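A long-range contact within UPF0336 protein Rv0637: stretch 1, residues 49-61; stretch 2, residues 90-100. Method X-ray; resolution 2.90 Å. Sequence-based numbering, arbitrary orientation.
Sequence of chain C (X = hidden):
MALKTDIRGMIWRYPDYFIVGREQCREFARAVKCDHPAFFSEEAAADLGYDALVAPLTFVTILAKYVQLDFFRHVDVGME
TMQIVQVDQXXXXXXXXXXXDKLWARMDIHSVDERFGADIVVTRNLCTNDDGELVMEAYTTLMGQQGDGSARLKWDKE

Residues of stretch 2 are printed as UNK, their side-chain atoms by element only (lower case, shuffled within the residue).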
ATOM      1  N   GLY C  49       8.809  22.861 -11.109  1.00 69.95           N
ATOM      2  CA  GLY C  49       7.672  23.753 -11.051  1.00 79.96           C
ATOM      3  C   GLY C  49       6.500  23.312 -10.198  1.00 82.18           C
ATOM      4  O   GLY C  49       5.505  24.044 -10.129  1.00 75.28           O
ATOM      5  N   TYR C  50       6.558  22.139  -9.577  1.00 82.25           N
ATOM      6  CA  TYR C  50       5.416  21.601  -8.849  1.00 71.82           C
ATOM      7  C   TYR C  50       5.584  21.811  -7.350  1.00 71.41           C
ATOM      8  O   TYR C  50       6.683  21.656  -6.811  1.00 71.17           O
ATOM      9  CB  TYR C  50       5.246  20.121  -9.176  1.00 65.83           C
ATOM     10  CG  TYR C  50       5.409  19.810 -10.659  1.00 69.28           C
ATOM     11  CD1 TYR C  50       6.085  18.672 -11.079  1.00 75.89           C
ATOM     12  CD2 TYR C  50       4.851  20.631 -11.635  1.00 68.34           C
ATOM     13  CE1 TYR C  50       6.223  18.377 -12.429  1.00 73.90           C
ATOM     14  CE2 TYR C  50       4.986  20.345 -12.988  1.00 73.00           C
ATOM     15  CZ  TYR C  50       5.670  19.219 -13.379  1.00 75.37           C
ATOM     16  OH  TYR C  50       5.803  18.953 -14.725  1.00 83.95           O
ATOM     17  N   ASP C  51       4.484  22.162  -6.678  1.00 78.07           N
ATOM     18  CA  ASP C  51       4.500  22.469  -5.251  1.00 74.58           C
ATOM     19  C   ASP C  51       4.153  21.264  -4.371  1.00 66.19           C
ATOM     20  O   ASP C  51       4.047  21.414  -3.147  1.00 64.06           O
ATOM     21  CB  ASP C  51       3.571  23.651  -4.953  1.00 81.73           C
ATOM     22  CG  ASP C  51       2.182  23.467  -5.522  1.00 91.47           C
ATOM     23  OD1 ASP C  51       1.926  22.426  -6.170  1.00 97.53           O
ATOM     24  OD2 ASP C  51       1.345  24.376  -5.318  1.00 90.02           O
ATOM     25  N   ALA C  52       3.976  20.084  -4.972  1.00 62.47           N
ATOM     26  CA  ALA C  52       3.957  18.797  -4.283  1.00 60.83           C
ATOM     27  C   ALA C  52       4.640  17.787  -5.196  1.00 59.10           C
ATOM     28  O   ALA C  52       5.051  18.116  -6.308  1.00 62.99           O
ATOM     29  CB  ALA C  52       2.535  18.363  -3.918  1.00 63.38           C
ATOM     30  N   LEU C  53       4.798  16.555  -4.728  1.00 56.95           N
ATOM     31  CA  LEU C  53       5.429  15.534  -5.556  1.00 60.46           C
ATOM     32  C   LEU C  53       4.483  15.063  -6.648  1.00 56.36           C
ATOM     33  O   LEU C  53       3.258  15.151  -6.524  1.00 63.50           O
ATOM     34  CB  LEU C  53       5.827  14.297  -4.744  1.00 69.65           C
ATOM     35  CG  LEU C  53       6.736  14.305  -3.519  1.00 72.96           C
ATOM     36  CD1 LEU C  53       6.032  14.987  -2.389  1.00 73.94           C
ATOM     37  CD2 LEU C  53       7.122  12.885  -3.115  1.00 71.74           C
ATOM     38  N   VAL C  54       5.057  14.565  -7.721  1.00 55.33           N
ATOM     39  CA  VAL C  54       4.275  13.994  -8.806  1.00 59.93           C
ATOM     40  C   VAL C  54       3.991  12.535  -8.480  1.00 58.26           C
ATOM     41  O   VAL C  54       4.880  11.790  -8.035  1.00 57.89           O
ATOM     42  CB  VAL C  54       5.013  14.114 -10.146  1.00 63.64           C
ATOM     43  CG1 VAL C  54       4.090  13.720 -11.289  1.00 63.50           C
ATOM     44  CG2 VAL C  54       5.569  15.497 -10.315  1.00 67.86           C
ATOM     45  N   ALA C  55       2.755  12.117  -8.725  1.00 55.37           N
ATOM     46  CA  ALA C  55       2.372  10.738  -8.498  1.00 54.13           C
ATOM     47  C   ALA C  55       2.879   9.871  -9.640  1.00 50.58           C
ATOM     48  O   ALA C  55       3.083  10.360 -10.751  1.00 53.54           O
ATOM     49  CB  ALA C  55       0.857  10.615  -8.387  1.00 58.30           C
ATOM     50  N   PRO C  56       3.134   8.592  -9.382  1.00 52.67           N
ATOM     51  CA  PRO C  56       3.488   7.684 -10.478  1.00 55.88           C
ATOM     52  C   PRO C  56       2.389   7.694 -11.528  1.00 54.30           C
ATOM     53  O   PRO C  56       1.201   7.755 -11.206  1.00 48.90           O
ATOM     54  CB  PRO C  56       3.607   6.320  -9.786  1.00 59.55           C
ATOM     55  CG  PRO C  56       3.912   6.647  -8.370  1.00 59.80           C
ATOM     56  CD  PRO C  56       3.199   7.931  -8.066  1.00 58.30           C
ATOM     57  N   LEU C  57       2.791   7.643 -12.795  1.00 57.31           N
ATOM     58  CA  LEU C  57       1.823   7.912 -13.855  1.00 60.08           C
ATOM     59  C   LEU C  57       0.729   6.859 -13.954  1.00 55.82           C
ATOM     60  O   LEU C  57      -0.285   7.118 -14.604  1.00 67.35           O
ATOM     61  CB  LEU C  57       2.533   8.088 -15.203  1.00 65.52           C
ATOM     62  CG  LEU C  57       3.691   9.091 -15.118  1.00 70.14           C
ATOM     63  CD1 LEU C  57       4.584   9.076 -16.349  1.00 69.10           C
ATOM     64  CD2 LEU C  57       3.144  10.485 -14.849  1.00 74.78           C
ATOM     65  N   THR C  58       0.881   5.704 -13.318  1.00 59.30           N
ATOM     66  CA  THR C  58      -0.194   4.724 -13.291  1.00 61.16           C
ATOM     67  C   THR C  58      -0.924   4.680 -11.949  1.00 57.13           C
ATOM     68  O   THR C  58      -1.768   3.798 -11.751  1.00 46.04           O
ATOM     69  CB  THR C  58       0.354   3.345 -13.643  1.00 64.56           C
ATOM     70  OG1 THR C  58       1.464   3.056 -12.790  1.00 69.05           O
ATOM     71  CG2 THR C  58       0.810   3.298 -15.088  1.00 68.58           C
ATOM     72  N   PHE C  59      -0.675   5.656 -11.060  1.00 55.09           N
ATOM     73  CA  PHE C  59      -1.164   5.581  -9.683  1.00 52.42           C
ATOM     74  C   PHE C  59      -2.678   5.484  -9.629  1.00 54.52           C
ATOM     75  O   PHE C  59      -3.232   4.727  -8.819  1.00 63.57           O
ATOM     76  CB  PHE C  59      -0.696   6.804  -8.888  1.00 51.52           C
ATOM     77  CG  PHE C  59      -0.943   6.714  -7.395  1.00 53.45           C
ATOM     78  CD1 PHE C  59      -0.259   5.798  -6.602  1.00 62.33           C
ATOM     79  CD2 PHE C  59      -1.849   7.563  -6.783  1.00 51.69           C
ATOM     80  CE1 PHE C  59      -0.480   5.734  -5.213  1.00 58.92           C
ATOM     81  CE2 PHE C  59      -2.080   7.507  -5.412  1.00 53.21           C
ATOM     82  CZ  PHE C  59      -1.396   6.591  -4.621  1.00 54.42           C
ATOM     83  N   VAL C  60      -3.363   6.246 -10.479  1.00 56.71           N
ATOM     84  CA  VAL C  60      -4.809   6.410 -10.388  1.00 52.12           C
ATOM     85  C   VAL C  60      -5.521   5.130 -10.831  1.00 49.58           C
ATOM     86  O   VAL C  60      -6.758   5.046 -10.801  1.00 55.82           O
ATOM     87  CB  VAL C  60      -5.245   7.660 -11.178  1.00 56.59           C
ATOM     88  CG1 VAL C  60      -6.745   7.903 -11.084  1.00 59.99           C
ATOM     89  CG2 VAL C  60      -4.490   8.877 -10.654  1.00 52.36           C
ATOM     90  N   THR C  61      -4.755   4.102 -11.211  1.00 50.48           N
ATOM     91  CA  THR C  61      -5.368   2.787 -11.350  1.00 52.30           C
ATOM     92  C   THR C  61      -6.107   2.388 -10.072  1.00 53.93           C
ATOM     93  O   THR C  61      -7.165   1.748 -10.139  1.00 54.50           O
ATOM     94  CB  THR C  61      -4.316   1.735 -11.723  1.00 53.61           C
ATOM     95  OG1 THR C  61      -4.977   0.548 -12.170  1.00 57.07           O
ATOM     96  CG2 THR C  61      -3.443   1.375 -10.539  1.00 55.98           C
ATOM     97  N   UNK C  90      -5.221   3.136 -21.050  1.00 69.88           N
ATOM     98  CA  UNK C  90      -4.931   4.452 -21.612  1.00 70.75           C
ATOM     99  C   UNK C  90      -5.104   5.528 -20.548  1.00 63.55           C
ATOM    100  O   UNK C  90      -6.148   5.582 -19.892  1.00 63.28           O
ATOM    101  c   UNK C  90      -6.271   6.253 -24.802  1.00111.65           C
ATOM    102  c   UNK C  90      -5.379   5.957 -23.605  1.00102.35           C
ATOM    103  c   UNK C  90      -6.916   8.440 -25.779  1.00133.18           C
ATOM    104  n   UNK C  90      -6.559   9.659 -26.164  1.00128.16           N
ATOM    105  n   UNK C  90      -8.184   8.065 -25.887  1.00141.77           N
ATOM    106  n   UNK C  90      -6.005   7.611 -25.275  1.00125.23           N
ATOM    107  c   UNK C  90      -5.864   4.779 -22.781  1.00 87.23           C
ATOM    108  N   UNK C  91      -4.138   6.443 -20.453  1.00 59.69           N
ATOM    109  CA  UNK C  91      -4.206   7.573 -19.534  1.00 63.94           C
ATOM    110  C   UNK C  91      -4.041   8.874 -20.306  1.00 68.94           C
ATOM    111  O   UNK C  91      -3.190   8.972 -21.202  1.00 78.85           O
ATOM    112  c   UNK C  91      -4.053   6.424 -16.393  1.00 77.62           C
ATOM    113  c   UNK C  91      -3.399   4.209 -15.740  1.00 75.06           C
ATOM    114  c   UNK C  91      -2.566   4.135 -16.831  1.00 74.32           C
ATOM    115  c   UNK C  91      -2.480   5.203 -17.703  1.00 75.27           C
ATOM    116  c   UNK C  91      -3.236   6.353 -17.506  1.00 74.79           C
ATOM    117  c   UNK C  91      -3.119   7.520 -18.447  1.00 70.59           C
ATOM    118  c   UNK C  91      -4.147   5.353 -15.519  1.00 77.44           C
ATOM    119  N   UNK C  92      -4.872   9.866 -19.980  1.00 70.86           N
ATOM    120  CA  UNK C  92      -4.769  11.203 -20.561  1.00 69.65           C
ATOM    121  C   UNK C  92      -4.649  12.213 -19.432  1.00 68.68           C
ATOM    122  O   UNK C  92      -5.612  12.439 -18.687  1.00 67.64           O
ATOM    123  c   UNK C  92      -5.958  11.546 -21.461  1.00 71.14           C
ATOM    124  c   UNK C  92      -6.099  10.496 -22.550  1.00 70.62           C
ATOM    125  c   UNK C  92      -5.761  12.930 -22.063  1.00 67.49           C
ATOM    126  N   UNK C  93      -3.501  12.873 -19.351  1.00 64.80           N
ATOM    127  CA  UNK C  93      -3.206  13.792 -18.260  1.00 67.62           C
ATOM    128  C   UNK C  93      -3.471  15.199 -18.770  1.00 63.10           C
ATOM    129  O   UNK C  93      -2.679  15.755 -19.533  1.00 72.21           O
ATOM    130  c   UNK C  93      -1.457  12.206 -17.389  1.00 65.80           C
ATOM    131  c   UNK C  93      -0.895   9.570 -16.667  1.00 65.71           C
ATOM    132  c   UNK C  93      -1.761  11.736 -16.119  1.00 71.82           C
ATOM    133  c   UNK C  93      -1.478  10.423 -15.755  1.00 69.95           C
ATOM    134  c   UNK C  93      -0.875  11.340 -18.299  1.00 68.80           C
ATOM    135  c   UNK C  93      -1.773  13.611 -17.775  1.00 66.62           C
ATOM    136  c   UNK C  93      -0.593  10.027 -17.946  1.00 69.17           C
ATOM    137  N   UNK C  94      -4.604  15.760 -18.344  1.00 59.88           N
ATOM    138  CA  UNK C  94      -4.918  17.150 -18.643  1.00 67.90           C
ATOM    139  C   UNK C  94      -4.272  18.097 -17.643  1.00 68.30           C
ATOM    140  O   UNK C  94      -3.978  19.248 -17.982  1.00 71.37           O
ATOM    141  n   UNK C  94      -7.104  16.706 -21.017  1.00 76.47           N
ATOM    142  c   UNK C  94      -7.840  15.322 -19.496  1.00 73.90           C
ATOM    143  c   UNK C  94      -6.434  17.345 -18.669  1.00 67.73           C
ATOM    144  c   UNK C  94      -7.787  15.764 -21.643  1.00 79.57           C
ATOM    145  n   UNK C  94      -8.243  14.911 -20.744  1.00 74.56           N
ATOM    146  c   UNK C  94      -7.133  16.465 -19.660  1.00 72.77           C
ATOM    147  N   UNK C  95      -4.051  17.639 -16.421  1.00 67.06           N
ATOM    148  CA  UNK C  95      -3.236  18.344 -15.448  1.00 67.47           C
ATOM    149  C   UNK C  95      -2.366  17.306 -14.767  1.00 67.64           C
ATOM    150  O   UNK C  95      -2.743  16.130 -14.685  1.00 61.22           O
ATOM    151  c   UNK C  95      -6.200  22.240 -14.990  1.00 88.40           C
ATOM    152  n   UNK C  95      -7.624  21.933 -15.270  1.00 92.42           N
ATOM    153  c   UNK C  95      -5.121  20.001 -15.054  1.00 82.84           C
ATOM    154  c   UNK C  95      -5.548  21.147 -14.155  1.00 84.23           C
ATOM    155  c   UNK C  95      -4.094  19.090 -14.416  1.00 72.56           C
ATOM    156  N   UNK C  96      -1.203  17.700 -14.259  1.00 72.77           N
ATOM    157  CA  UNK C  96      -0.402  16.756 -13.483  1.00 69.08           C
ATOM    158  C   UNK C  96      -1.109  16.465 -12.172  1.00 59.64           C
ATOM    159  O   UNK C  96      -1.683  17.365 -11.545  1.00 46.37           O
ATOM    160  c   UNK C  96       0.920  17.498 -13.273  1.00 72.84           C
ATOM    161  c   UNK C  96      -0.604  19.047 -14.279  1.00 75.73           C
ATOM    162  c   UNK C  96       0.542  18.935 -13.306  1.00 75.19           C
ATOM    163  N   UNK C  97      -1.061  15.203 -11.760  1.00 57.57           N
ATOM    164  CA  UNK C  97      -1.698  14.760 -10.524  1.00 59.25           C
ATOM    165  C   UNK C  97      -0.620  14.645  -9.452  1.00 55.71           C
ATOM    166  O   UNK C  97       0.343  13.878  -9.595  1.00 54.76           O
ATOM    167  c   UNK C  97      -1.643  12.418 -11.454  1.00 57.85           C
ATOM    168  c   UNK C  97      -2.473  13.444 -10.717  1.00 56.73           C
ATOM    169  c   UNK C  97      -2.935  12.902  -9.382  1.00 52.15           C
ATOM    170  N   UNK C  98      -0.767  15.436  -8.393  1.00 54.70           N
ATOM    171  CA  UNK C  98       0.251  15.548  -7.364  1.00 58.69           C
ATOM    172  C   UNK C  98      -0.225  14.991  -6.030  1.00 63.42           C
ATOM    173  O   UNK C  98      -1.427  14.816  -5.777  1.00 60.86           O
ATOM    174  c   UNK C  98       1.216  19.315  -7.798  1.00 57.13           C
ATOM    175  c   UNK C  98       1.961  17.392  -9.246  1.00 54.70           C
ATOM    176  c   UNK C  98       0.872  17.929  -8.325  1.00 56.22           C
ATOM    177  c   UNK C  98       0.669  17.003  -7.140  1.00 53.74           C
ATOM    178  N   UNK C  99       0.758  14.738  -5.166  1.00 64.14           N
ATOM    179  CA  UNK C  99       0.446  14.342  -3.807  1.00 60.24           C
ATOM    180  C   UNK C  99      -0.326  15.466  -3.131  1.00 59.24           C
ATOM    181  O   UNK C  99      -0.021  16.651  -3.310  1.00 47.53           O
ATOM    182  c   UNK C  99       1.726  14.024  -3.039  1.00 63.15           C
ATOM    183  N   UNK C 100      -1.353  15.086  -2.374  1.00 50.81           N
ATOM    184  CA  UNK C 100      -2.248  16.049  -1.784  1.00 53.14           C
ATOM    185  C   UNK C 100      -3.469  16.373  -2.617  1.00 54.76           C
ATOM    186  O   UNK C 100      -4.402  16.992  -2.093  1.00 57.56           O
TER
HETATM  187  O   HOH W   1       1.504  11.919 -11.810  1.00 60.67           O

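Position 90 has seven side-chain atoms: three carbons, a nitrogen, then a carbon carrying two more nitrogens. That guanidinium makes it arginine. Arg90 lies in a strand and does not reach stretch 1.

Position 91 has one carbon and then a ring of six carbons, with no oxygen. The backbone O of Leu57 sits over one face of the ring, and the methyl CG2 of Thr58 is also near. It is phenylalanine. Thr58 CG2 lies 3.9 Å from Phe91 CE2.

Position 92 has three carbons, one carrying the other two. It is valine. Val92 is out of reach, as strand alternation would predict.

Position 93 again has one carbon and a six-carbon ring. Leu57 O approaches the ring edge. It is phenylalanine. Its CA-to-CB bond points toward stretch 1. Phe93 CZ lies 3.3 Å from Leu57 O and 4.0 Å from Leu57 CB.

Position 94 has one carbon and a five-membered ring of three carbons and two nitrogens. This imidazole is histidine. His94 is exposed and touches a crystal neighbour, not stretch 1.

Position 95 has four carbons in a row ending in nitrogen, which is lysine. Lys95 is out of reach; its NZ is hydrogen-bonded elsewhere in the structure.

Position 96 has three carbons that close a ring onto the backbone N. It is proline. Its CA-to-CB bond points toward stretch 1, but Pro96 CG stays 4.7 Å from Tyr50 CE2.

Position 97 has three carbons, forked at the first, and packs near Ala55 and Val60. It is valine. Val97 CG1 lies 4.3 Å from Ala55 CB.

Position 98 has four carbons, forked at the second, touching Tyr50, Asp51, Ala52 and Val54. It is leucine. Leu98 CD2 lies 4.3 Å from Tyr50 CB and 4.2 Å from Val54 CG2. Leu98 CB is 4.0 Å from Ala52 CB.

Position 99 has one carbon, 4.4 Å from this CB to Leu53 CB. It is alanine.

Position 100 has no side-chain atoms, so it is glycine. Its positive phi suits glycine: a CB would be jammed against the preceding carbonyl O.

The contact centres on a single beta bridge between Val54 and Leu98. Two backbone hydrogen bonds frame it: Ala99 N to Leu53 O, 2.9 Å, and Ala55 N to Val97 O, 3.1 Å. A water adds a link, donating to Ala55 O at 2.5 Å and to Val97 O at 3.2 Å. Apolar side chains pack around this bridge. Farther along, Phe91 and Phe93 pack against Leu57, where a type I turn runs from Pro56 to Phe59.

Stretch 2, residues 90-100: RFVFHKPVLAG
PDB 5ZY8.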